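Local atomic coordinates of dihydroorotase (PDB entry 2OGJ), a protein that hydrolyses the acetyl ester of acetyl-(R)-mandelate in vitro and, less efficiently, acetyl glycolate, probably using a pair of zinc ions. Residues A[86-94]-A[291-299]; A[111-122]-A[159-170]. All coordinates share one frame; numbering follows the deposited sequence.

Following the chain from its N terminus, residues 86-94 come first, in the loop between strands 77-78 and 100-106. Residues 111-122 follow that second strand and lead into helix 114-122; across strand 128-132 and a long connection, 159-170 carries most of the next helix, 157-165, and the turn after it. Contact 2 therefore closes a short loop, tying two helices together on the outside of the TIM barrel. Contact 1 closes only when the chain returns at 291-299, so contact 2 is nested within it. Contact 1 joins two loops beside the zinc site. The two contacts meet at Pro-91 CG and Ile-121 CG2, 4.1 Å apart, and both reach the second subunit.

Contact 1: residues A[86-94]-A[291-299]; sequences DISIRPSEC and DLHGHSMNF. With ZN (zinc ion), chain G.
The imidazole of His-293 carries Ser-296 OG over the centre of one face, 3.6 Å above the plane, while Asp-291 OD1 and His-295 CB lie at its edge; Ile-87 comes in obliquely from the other loop. These two loops flank the metal site of an amidohydrolase TIM barrel. Asp-291 OD1 binds zinc at 2.1 Å, with His-77, His-79 and carboxylated Lys-175 completing the ligands. With CG1 anti to the backbone N (chi1 -155°), Ile-87 runs its longer branch past both histidines. Ile-87 CG1 packs on His-293 ND1 at 3.8 Å, and the terminal CD1 goes on to the CD2 side of the His-295 ring. His-293 ND1 also accepts the N-H of His-295 N at 2.8 Å, a bond that fixes the rotation of its ring.

Beyond the histidines the contact turns apolar. Ile-89 splits its branches: CG2 rests on the backbone between His-293 and Gly-294, whereas CD1 reaches Leu-292 CG at 3.9 Å and also touches SE of selenomethionine Met-297. Cys-94 CB backs Leu-292 CD2. Backbone bonds from Ile-89 and Leu-292 both go to the zinc ligand His-79, linking each loop to the site. Between the loops themselves, Gly-294 N donates to Ile-87 O at 2.7 Å.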
loop_
_atom_site.group_PDB
_atom_site.type_symbol
_atom_site.label_atom_id
_atom_site.label_comp_id
_atom_site.label_asym_id
_atom_site.label_seq_id
_atom_site.Cartn_x
_atom_site.Cartn_y
_atom_site.Cartn_z
ATOM N N ASP A 86 16.158 5.393 19.406
ATOM C CA ASP A 86 17.497 4.907 19.126
ATOM C C ASP A 86 18.526 5.997 18.816
ATOM O O ASP A 86 19.703 5.888 19.173
ATOM C CB ASP A 86 17.424 3.941 17.943
ATOM C CG ASP A 86 17.085 4.647 16.603
ATOM O OD1 ASP A 86 16.354 5.672 16.570
ATOM O OD2 ASP A 86 17.542 4.148 15.554
ATOM N N ILE A 87 18.057 7.048 18.153
ATOM C CA ILE A 87 18.888 8.153 17.683
ATOM C C ILE A 87 19.271 9.255 18.671
ATOM O O ILE A 87 20.234 9.975 18.442
ATOM C CB ILE A 87 18.205 8.808 16.427
ATOM C CG1 ILE A 87 19.259 9.493 15.569
ATOM C CG2 ILE A 87 17.154 9.834 16.847
ATOM C CD1 ILE A 87 20.389 8.573 15.182
ATOM N N SER A 88 18.520 9.370 19.762
ATOM C CA SER A 88 18.729 10.397 20.786
ATOM C C SER A 88 19.964 10.251 21.648
ATOM O O SER A 88 20.484 9.159 21.833
ATOM C CB SER A 88 17.537 10.459 21.738
ATOM O OG SER A 88 16.357 10.860 21.084
ATOM N N ILE A 89 20.408 11.382 22.193
ATOM C CA ILE A 89 21.557 11.445 23.087
ATOM C C ILE A 89 20.991 11.837 24.444
ATOM O O ILE A 89 19.780 11.944 24.604
ATOM C CB ILE A 89 22.599 12.504 22.625
ATOM C CG1 ILE A 89 21.925 13.848 22.367
ATOM C CG2 ILE A 89 23.305 12.027 21.376
ATOM C CD1 ILE A 89 22.888 14.920 21.887
ATOM N N ARG A 90 21.848 12.045 25.431
ATOM C CA ARG A 90 21.366 12.419 26.765
ATOM C C ARG A 90 21.354 13.937 26.910
ATOM O O ARG A 90 22.087 14.628 26.214
ATOM C CB ARG A 90 22.284 11.824 27.845
ATOM C CG ARG A 90 22.436 10.295 27.798
ATOM C CD ARG A 90 23.475 9.869 28.821
ATOM N NE ARG A 90 23.881 8.468 28.692
ATOM C CZ ARG A 90 23.303 7.444 29.324
ATOM N NH1 ARG A 90 22.271 7.642 30.155
ATOM N NH2 ARG A 90 23.761 6.212 29.120
ATOM N N PRO A 91 20.491 14.484 27.783
ATOM C CA PRO A 91 20.539 15.940 27.892
ATOM C C PRO A 91 21.860 16.407 28.509
ATOM O O PRO A 91 22.319 17.515 28.243
ATOM C CB PRO A 91 19.317 16.278 28.745
ATOM C CG PRO A 91 18.962 14.997 29.399
ATOM C CD PRO A 91 19.248 13.964 28.373
ATOM N N SER A 92 22.489 15.562 29.320
ATOM C CA SER A 92 23.769 15.935 29.910
ATOM C C SER A 92 24.850 16.074 28.822
ATOM O O SER A 92 25.890 16.667 29.064
ATOM C CB SER A 92 24.211 14.889 30.937
ATOM O OG SER A 92 24.920 13.829 30.322
ATOM N N GLU A 93 24.606 15.550 27.607
ATOM C CA GLU A 93 25.580 15.577 26.525
ATOM C C GLU A 93 25.414 16.826 25.665
ATOM O O GLU A 93 26.288 17.124 24.824
ATOM C CB GLU A 93 25.464 14.317 25.668
ATOM C CG GLU A 93 25.708 13.025 26.430
ATOM C CD GLU A 93 25.573 11.796 25.552
ATOM O OE1 GLU A 93 25.296 11.956 24.345
ATOM O OE2 GLU A 93 25.744 10.673 26.071
ATOM N N CYS A 94 24.344 17.566 25.829
ATOM C CA CYS A 94 24.129 18.760 25.016
ATOM C C CYS A 94 23.527 19.894 25.836
ATOM O O CYS A 94 23.099 20.897 25.280
ATOM C CB CYS A 94 23.180 18.421 23.873
ATOM S SG CYS A 94 21.615 17.734 24.506
ATOM N N ASP A 291 20.812 20.337 15.292
ATOM C CA ASP A 291 19.961 19.152 15.230
ATOM C C ASP A 291 20.849 18.012 15.763
ATOM O O ASP A 291 21.189 17.056 15.058
ATOM C CB ASP A 291 19.523 18.905 13.783
ATOM C CG ASP A 291 18.858 17.567 13.591
ATOM O OD1 ASP A 291 18.050 17.162 14.457
ATOM O OD2 ASP A 291 19.147 16.937 12.555
ATOM N N LEU A 292 21.217 18.149 17.030
ATOM C CA LEU A 292 22.099 17.238 17.738
ATOM C C LEU A 292 21.468 15.900 18.105
ATOM O O LEU A 292 20.400 15.827 18.712
ATOM C CB LEU A 292 22.609 17.957 19.010
ATOM C CG LEU A 292 24.041 17.838 19.552
ATOM C CD1 LEU A 292 25.077 17.994 18.444
ATOM C CD2 LEU A 292 24.237 18.919 20.575
ATOM N N HIS A 293 22.132 14.831 17.709
ATOM C CA HIS A 293 21.667 13.496 18.045
ATOM C C HIS A 293 22.823 12.522 17.921
ATOM O O HIS A 293 23.945 12.929 17.646
ATOM C CB HIS A 293 20.491 13.071 17.156
ATOM C CG HIS A 293 20.784 13.129 15.697
ATOM N ND1 HIS A 293 21.713 12.311 15.093
ATOM C CD2 HIS A 293 20.296 13.934 14.724
ATOM C CE1 HIS A 293 21.789 12.609 13.811
ATOM N NE2 HIS A 293 20.939 13.591 13.562
ATOM N N GLY A 294 22.554 11.242 18.142
ATOM C CA GLY A 294 23.602 10.234 18.078
ATOM C C GLY A 294 24.434 10.131 16.811
ATOM O O GLY A 294 25.438 9.429 16.791
ATOM N N HIS A 295 24.042 10.824 15.749
ATOM C CA HIS A 295 24.803 10.738 14.515
ATOM C C HIS A 295 25.339 12.053 13.997
ATOM O O HIS A 295 26.012 12.083 12.968
ATOM C CB HIS A 295 23.978 10.055 13.425
ATOM C CG HIS A 295 23.885 8.568 13.586
ATOM N ND1 HIS A 295 24.944 7.804 14.030
ATOM C CD2 HIS A 295 22.868 7.704 13.351
ATOM C CE1 HIS A 295 24.582 6.534 14.062
ATOM N NE2 HIS A 295 23.326 6.447 13.655
ATOM N N SER A 296 25.036 13.144 14.688
ATOM C CA SER A 296 25.539 14.437 14.263
ATOM C C SER A 296 26.451 15.044 15.322
ATOM O O SER A 296 27.250 15.922 15.017
ATOM C CB SER A 296 24.387 15.395 13.960
ATOM O OG SER A 296 23.610 15.648 15.115
HETATM N N MSE A 297 26.352 14.557 16.558
HETATM C CA MSE A 297 27.159 15.104 17.649
HETATM C C MSE A 297 28.654 14.902 17.503
HETATM O O MSE A 297 29.411 15.864 17.596
HETATM C CB MSE A 297 26.720 14.565 19.027
HETATM C CG MSE A 297 27.560 15.150 20.182
HETATM SE SE MSE A 297 26.995 14.752 21.817
HETATM C CE MSE A 297 27.279 13.026 21.762
ATOM N N ASN A 298 29.101 13.681 17.254
ATOM C CA ASN A 298 30.535 13.496 17.164
ATOM C C ASN A 298 31.176 14.174 15.964
ATOM O O ASN A 298 32.177 14.875 16.111
ATOM C CB ASN A 298 30.930 12.015 17.187
ATOM C CG ASN A 298 32.451 11.821 17.310
ATOM O OD1 ASN A 298 33.024 12.019 18.379
ATOM N ND2 ASN A 298 33.104 11.454 16.208
ATOM N N PHE A 299 30.613 13.997 14.779
ATOM C CA PHE A 299 31.255 14.613 13.648
ATOM C C PHE A 299 30.769 15.965 13.162
ATOM O O PHE A 299 31.344 16.991 13.524
ATOM C CB PHE A 299 31.330 13.673 12.444
ATOM C CG PHE A 299 31.778 14.368 11.183
ATOM C CD1 PHE A 299 32.942 15.124 11.171
ATOM C CD2 PHE A 299 31.012 14.313 10.027
ATOM C CE1 PHE A 299 33.331 15.812 10.033
ATOM C CE2 PHE A 299 31.398 15.000 8.885
ATOM C CZ PHE A 299 32.558 15.751 8.890
HETATM ZN ZN ZN G . 16.117 16.581 13.987
#

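Contact 2: residues A[111-122]-A[159-170]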
loop_
_atom_site.group_PDB
_atom_site.type_symbol
_atom_site.label_atom_id
_atom_site.label_comp_id
_atom_site.label_asym_id
_atom_site.label_seq_id
_atom_site.Cartn_x
_atom_site.Cartn_y
_atom_site.Cartn_z
ATOM N N GLU A 111 2.651 10.858 20.465
ATOM C CA GLU A 111 1.738 10.740 21.587
ATOM C C GLU A 111 1.913 9.388 22.281
ATOM O O GLU A 111 1.658 9.262 23.469
ATOM C CB GLU A 111 0.275 10.960 21.146
ATOM C CG GLU A 111 -0.210 10.174 19.924
ATOM C CD GLU A 111 -0.431 8.685 20.196
ATOM O OE1 GLU A 111 -0.941 8.344 21.287
ATOM O OE2 GLU A 111 -0.117 7.854 19.311
ATOM N N ALA A 112 2.382 8.387 21.545
ATOM C CA ALA A 112 2.576 7.051 22.101
ATOM C C ALA A 112 3.463 6.996 23.362
ATOM O O ALA A 112 3.033 6.483 24.402
ATOM C CB ALA A 112 3.132 6.099 21.020
ATOM N N ASN A 113 4.694 7.498 23.287
ATOM C CA ASN A 113 5.548 7.449 24.468
ATOM C C ASN A 113 6.037 8.774 25.018
ATOM O O ASN A 113 7.147 8.844 25.526
ATOM C CB ASN A 113 6.752 6.503 24.260
ATOM C CG ASN A 113 7.736 6.985 23.200
ATOM O OD1 ASN A 113 7.618 8.082 22.648
ATOM N ND2 ASN A 113 8.730 6.150 22.918
ATOM N N PHE A 114 5.215 9.819 24.955
ATOM C CA PHE A 114 5.648 11.095 25.497
ATOM C C PHE A 114 5.702 11.044 27.024
ATOM O O PHE A 114 6.552 11.690 27.639
ATOM C CB PHE A 114 4.727 12.251 25.072
ATOM C CG PHE A 114 5.184 13.597 25.592
ATOM C CD1 PHE A 114 6.142 14.340 24.900
ATOM C CD2 PHE A 114 4.726 14.076 26.821
ATOM C CE1 PHE A 114 6.645 15.544 25.425
ATOM C CE2 PHE A 114 5.217 15.273 27.363
ATOM C CZ PHE A 114 6.182 16.016 26.666
ATOM N N HIS A 115 4.790 10.296 27.641
ATOM C CA HIS A 115 4.795 10.196 29.097
ATOM C C HIS A 115 6.151 9.611 29.522
ATOM O O HIS A 115 6.675 9.939 30.578
ATOM C CB HIS A 115 3.620 9.331 29.590
ATOM C CG HIS A 115 3.706 7.895 29.191
ATOM N ND1 HIS A 115 3.565 7.471 27.889
ATOM C CD2 HIS A 115 3.979 6.787 29.919
ATOM C CE1 HIS A 115 3.754 6.165 27.829
ATOM N NE2 HIS A 115 4.009 5.727 29.049
ATOM N N GLY A 116 6.729 8.772 28.666
ATOM C CA GLY A 116 8.025 8.198 28.955
ATOM C C GLY A 116 9.075 9.290 28.899
ATOM O O GLY A 116 9.972 9.343 29.737
ATOM N N PHE A 117 8.968 10.175 27.920
ATOM C CA PHE A 117 9.913 11.261 27.789
ATOM C C PHE A 117 9.832 12.154 29.023
ATOM O O PHE A 117 10.850 12.531 29.588
ATOM C CB PHE A 117 9.590 12.080 26.540
ATOM C CG PHE A 117 10.564 13.202 26.267
ATOM C CD1 PHE A 117 11.829 12.932 25.763
ATOM C CD2 PHE A 117 10.211 14.524 26.499
ATOM C CE1 PHE A 117 12.729 13.953 25.493
ATOM C CE2 PHE A 117 11.124 15.563 26.225
ATOM C CZ PHE A 117 12.375 15.267 25.724
ATOM N N ARG A 118 8.621 12.475 29.453
ATOM C CA ARG A 118 8.431 13.341 30.615
ATOM C C ARG A 118 9.068 12.795 31.890
ATOM O O ARG A 118 9.764 13.509 32.612
ATOM C CB ARG A 118 6.933 13.561 30.854
ATOM C CG ARG A 118 6.616 14.614 31.923
ATOM C CD ARG A 118 5.154 14.629 32.334
ATOM N NE ARG A 118 4.747 13.321 32.827
ATOM C CZ ARG A 118 3.755 12.607 32.303
ATOM N NH1 ARG A 118 3.062 13.083 31.273
ATOM N NH2 ARG A 118 3.468 11.411 32.792
ATOM N N GLU A 119 8.822 11.515 32.152
ATOM C CA GLU A 119 9.324 10.878 33.353
ATOM C C GLU A 119 10.812 10.603 33.363
ATOM O O GLU A 119 11.455 10.824 34.379
ATOM C CB GLU A 119 8.577 9.573 33.611
ATOM C CG GLU A 119 8.808 9.015 35.004
ATOM C CD GLU A 119 8.193 7.642 35.208
ATOM O OE1 GLU A 119 6.954 7.492 35.035
ATOM O OE2 GLU A 119 8.957 6.710 35.549
ATOM N N TYR A 120 11.364 10.115 32.252
ATOM C CA TYR A 120 12.800 9.811 32.196
ATOM C C TYR A 120 13.690 10.966 31.808
ATOM O O TYR A 120 14.811 11.055 32.293
ATOM C CB TYR A 120 13.113 8.671 31.228
ATOM C CG TYR A 120 12.430 7.381 31.531
ATOM C CD1 TYR A 120 12.504 6.814 32.806
ATOM C CD2 TYR A 120 11.699 6.717 30.546
ATOM C CE1 TYR A 120 11.864 5.618 33.098
ATOM C CE2 TYR A 120 11.052 5.517 30.824
ATOM C CZ TYR A 120 11.137 4.973 32.106
ATOM O OH TYR A 120 10.484 3.796 32.400
ATOM N N ILE A 121 13.220 11.842 30.929
ATOM C CA ILE A 121 14.065 12.953 30.496
ATOM C C ILE A 121 13.764 14.320 31.105
ATOM O O ILE A 121 14.659 14.968 31.637
ATOM C CB ILE A 121 14.049 13.092 28.958
ATOM C CG1 ILE A 121 14.325 11.730 28.321
ATOM C CG2 ILE A 121 15.086 14.111 28.516
ATOM C CD1 ILE A 121 15.609 11.063 28.802
ATOM N N ILE A 122 12.514 14.759 31.030
ATOM C CA ILE A 122 12.151 16.068 31.556
ATOM C C ILE A 122 12.275 16.240 33.056
ATOM O O ILE A 122 13.111 17.003 33.513
ATOM C CB ILE A 122 10.704 16.472 31.164
ATOM C CG1 ILE A 122 10.552 16.549 29.643
ATOM C CG2 ILE A 122 10.381 17.835 31.726
ATOM C CD1 ILE A 122 9.147 16.848 29.204
ATOM N N ARG A 159 -5.666 11.425 20.157
ATOM C CA ARG A 159 -4.631 11.153 21.137
ATOM C C ARG A 159 -3.629 12.316 21.240
ATOM O O ARG A 159 -3.091 12.585 22.318
ATOM C CB ARG A 159 -3.940 9.835 20.806
ATOM C CG ARG A 159 -4.771 8.620 21.193
ATOM C CD ARG A 159 -3.966 7.335 21.078
ATOM N NE ARG A 159 -4.678 6.152 21.576
ATOM C CZ ARG A 159 -5.748 5.602 20.995
ATOM N NH1 ARG A 159 -6.253 6.127 19.875
ATOM N NH2 ARG A 159 -6.315 4.524 21.532
ATOM N N ILE A 160 -3.392 13.017 20.132
ATOM C CA ILE A 160 -2.498 14.161 20.173
ATOM C C ILE A 160 -3.170 15.230 21.038
ATOM O O ILE A 160 -2.537 15.861 21.881
ATOM C CB ILE A 160 -2.235 14.735 18.776
ATOM C CG1 ILE A 160 -1.330 13.789 17.986
ATOM C CG2 ILE A 160 -1.608 16.105 18.896
ATOM C CD1 ILE A 160 -1.106 14.195 16.516
ATOM N N LEU A 161 -4.465 15.432 20.838
ATOM C CA LEU A 161 -5.170 16.428 21.642
ATOM C C LEU A 161 -5.156 16.009 23.106
ATOM O O LEU A 161 -4.981 16.843 23.993
ATOM C CB LEU A 161 -6.620 16.607 21.171
ATOM C CG LEU A 161 -6.868 17.232 19.796
ATOM C CD1 LEU A 161 -8.334 17.595 19.670
ATOM C CD2 LEU A 161 -6.018 18.467 19.620
ATOM N N GLU A 162 -5.347 14.718 23.352
ATOM C CA GLU A 162 -5.350 14.212 24.716
ATOM C C GLU A 162 -3.947 14.419 25.322
ATOM O O GLU A 162 -3.806 14.989 26.403
ATOM C CB GLU A 162 -5.746 12.730 24.718
ATOM C CG GLU A 162 -5.943 12.136 26.106
ATOM C CD GLU A 162 -5.894 10.616 26.095
ATOM O OE1 GLU A 162 -4.916 10.059 25.544
ATOM O OE2 GLU A 162 -6.821 9.979 26.640
ATOM N N CYS A 163 -2.914 13.988 24.597
ATOM C CA CYS A 163 -1.525 14.131 25.051
ATOM C C CYS A 163 -1.123 15.572 25.392
ATOM O O CYS A 163 -0.474 15.820 26.401
ATOM C CB CYS A 163 -0.552 13.585 23.995
ATOM S SG CYS A 163 1.179 13.523 24.539
ATOM N N TYR A 164 -1.514 16.516 24.551
ATOM C CA TYR A 164 -1.181 17.917 24.763
ATOM C C TYR A 164 -1.857 18.524 25.983
ATOM O O TYR A 164 -1.243 19.325 26.691
ATOM C CB TYR A 164 -1.563 18.748 23.536
ATOM C CG TYR A 164 -1.255 20.202 23.718
ATOM C CD1 TYR A 164 0.039 20.685 23.551
ATOM C CD2 TYR A 164 -2.238 21.086 24.140
ATOM C CE1 TYR A 164 0.344 22.013 23.804
ATOM C CE2 TYR A 164 -1.944 22.417 24.399
ATOM C CZ TYR A 164 -0.653 22.877 24.233
ATOM O OH TYR A 164 -0.358 24.192 24.532
ATOM N N ALA A 165 -3.122 18.160 26.209
ATOM C CA ALA A 165 -3.908 18.665 27.343
ATOM C C ALA A 165 -3.255 18.290 28.665
ATOM O O ALA A 165 -3.241 19.080 29.612
ATOM C CB ALA A 165 -5.301 18.105 27.285
ATOM N N GLU A 166 -2.699 17.082 28.719
ATOM C CA GLU A 166 -2.041 16.567 29.912
ATOM C C GLU A 166 -0.598 17.054 29.998
ATOM O O GLU A 166 0.046 16.811 31.031
ATOM C CB GLU A 166 -2.094 15.040 29.936
ATOM C CG GLU A 166 -3.502 14.469 29.945
ATOM C CD GLU A 166 -3.517 12.953 29.957
ATOM O OE1 GLU A 166 -2.424 12.349 29.965
ATOM O OE2 GLU A 166 -4.621 12.370 29.958
ATOM N N ASN A 167 -0.063 17.689 28.967
ATOM C CA ASN A 167 1.326 18.136 29.024
ATOM C C ASN A 167 1.592 19.499 28.416
ATOM O O ASN A 167 2.669 19.733 27.865
ATOM C CB ASN A 167 2.248 17.121 28.349
ATOM C CG ASN A 167 2.076 15.732 28.890
ATOM O OD1 ASN A 167 1.304 14.951 28.350
ATOM N ND2 ASN A 167 2.778 15.418 29.971
ATOM N N SER A 168 0.625 20.401 28.520
ATOM C CA SER A 168 0.788 21.740 27.968
ATOM C C SER A 168 1.980 22.479 28.577
ATOM O O SER A 168 2.508 23.422 27.985
ATOM C CB SER A 168 -0.504 22.544 28.160
ATOM O OG SER A 168 -1.110 22.241 29.408
ATOM N N GLU A 169 2.408 22.043 29.758
ATOM C CA GLU A 169 3.555 22.652 30.439
ATOM C C GLU A 169 4.864 22.151 29.815
ATOM O O GLU A 169 5.936 22.730 30.029
ATOM C CB GLU A 169 3.563 22.287 31.932
ATOM C CG GLU A 169 2.188 21.991 32.516
ATOM C CD GLU A 169 1.694 20.555 32.234
ATOM O OE1 GLU A 169 2.243 19.592 32.816
ATOM O OE2 GLU A 169 0.749 20.388 31.429
ATOM N N HIS A 170 4.773 21.079 29.033
ATOM C CA HIS A 170 5.959 20.491 28.440
ATOM C C HIS A 170 6.035 20.533 26.924
ATOM O O HIS A 170 7.126 20.642 26.347
ATOM C CB HIS A 170 6.098 19.039 28.912
ATOM C CG HIS A 170 6.091 18.883 30.404
ATOM N ND1 HIS A 170 6.922 19.607 31.238
ATOM C CD2 HIS A 170 5.361 18.078 31.211
ATOM C CE1 HIS A 170 6.699 19.254 32.490
ATOM N NE2 HIS A 170 5.757 18.329 32.501
#
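Two consecutive helices on the outside of the TIM barrel pack side by side here, helix 114-122 and the turn leading into it against helix 157-165 and the turn that follows it, both lying against strands 128-132 and 171-173. Phe-114 fills the middle. Its CG is anti to the backbone N (chi1 -178°), which sends the ring between the helices toward Ala-131 and Ile-171 of those strands. Cys-163 makes a sulfur-aromatic contact near the CB end of the side chain, SG lying obliquely 5.0 Å from the centroid of the Phe-114 ring. At the far end, His-170 CB lies at the edge of the ring, near its plane, 3.8 Å from Phe-114 CZ. The amide of Asn-167 slides past the same side chain, CG 3.5 Å from Phe-114 CE2 and its plane steeply inclined to the ring.

The same amide lies at the NH1 edge of the Arg-118 guanidinium, the two planes only 8° apart. Bent at chi3, Arg-118 lays its methylenes across His-170, with CD 3.6 Å from CD2 of the imidazole. Ile-122 supports the histidine too, placing CD1 3.8 Å from His-170 CB.

At the other end of the contact, Glu-111 folds back over the aliphatic part of Arg-159. Their charges find other partners: Arg-159 pairs with Asp-156, while Glu-111 OE2 hydrogen-bonds Ser-137 of its own chain and forms a salt bridge with Arg-145 of a second subunit. Glu-111 OE1 stays 4.3 Å from Arg-159 NE, beyond salt-bridge range, and Glu-111 CB rests 4.0 Å from Cys-163 CB.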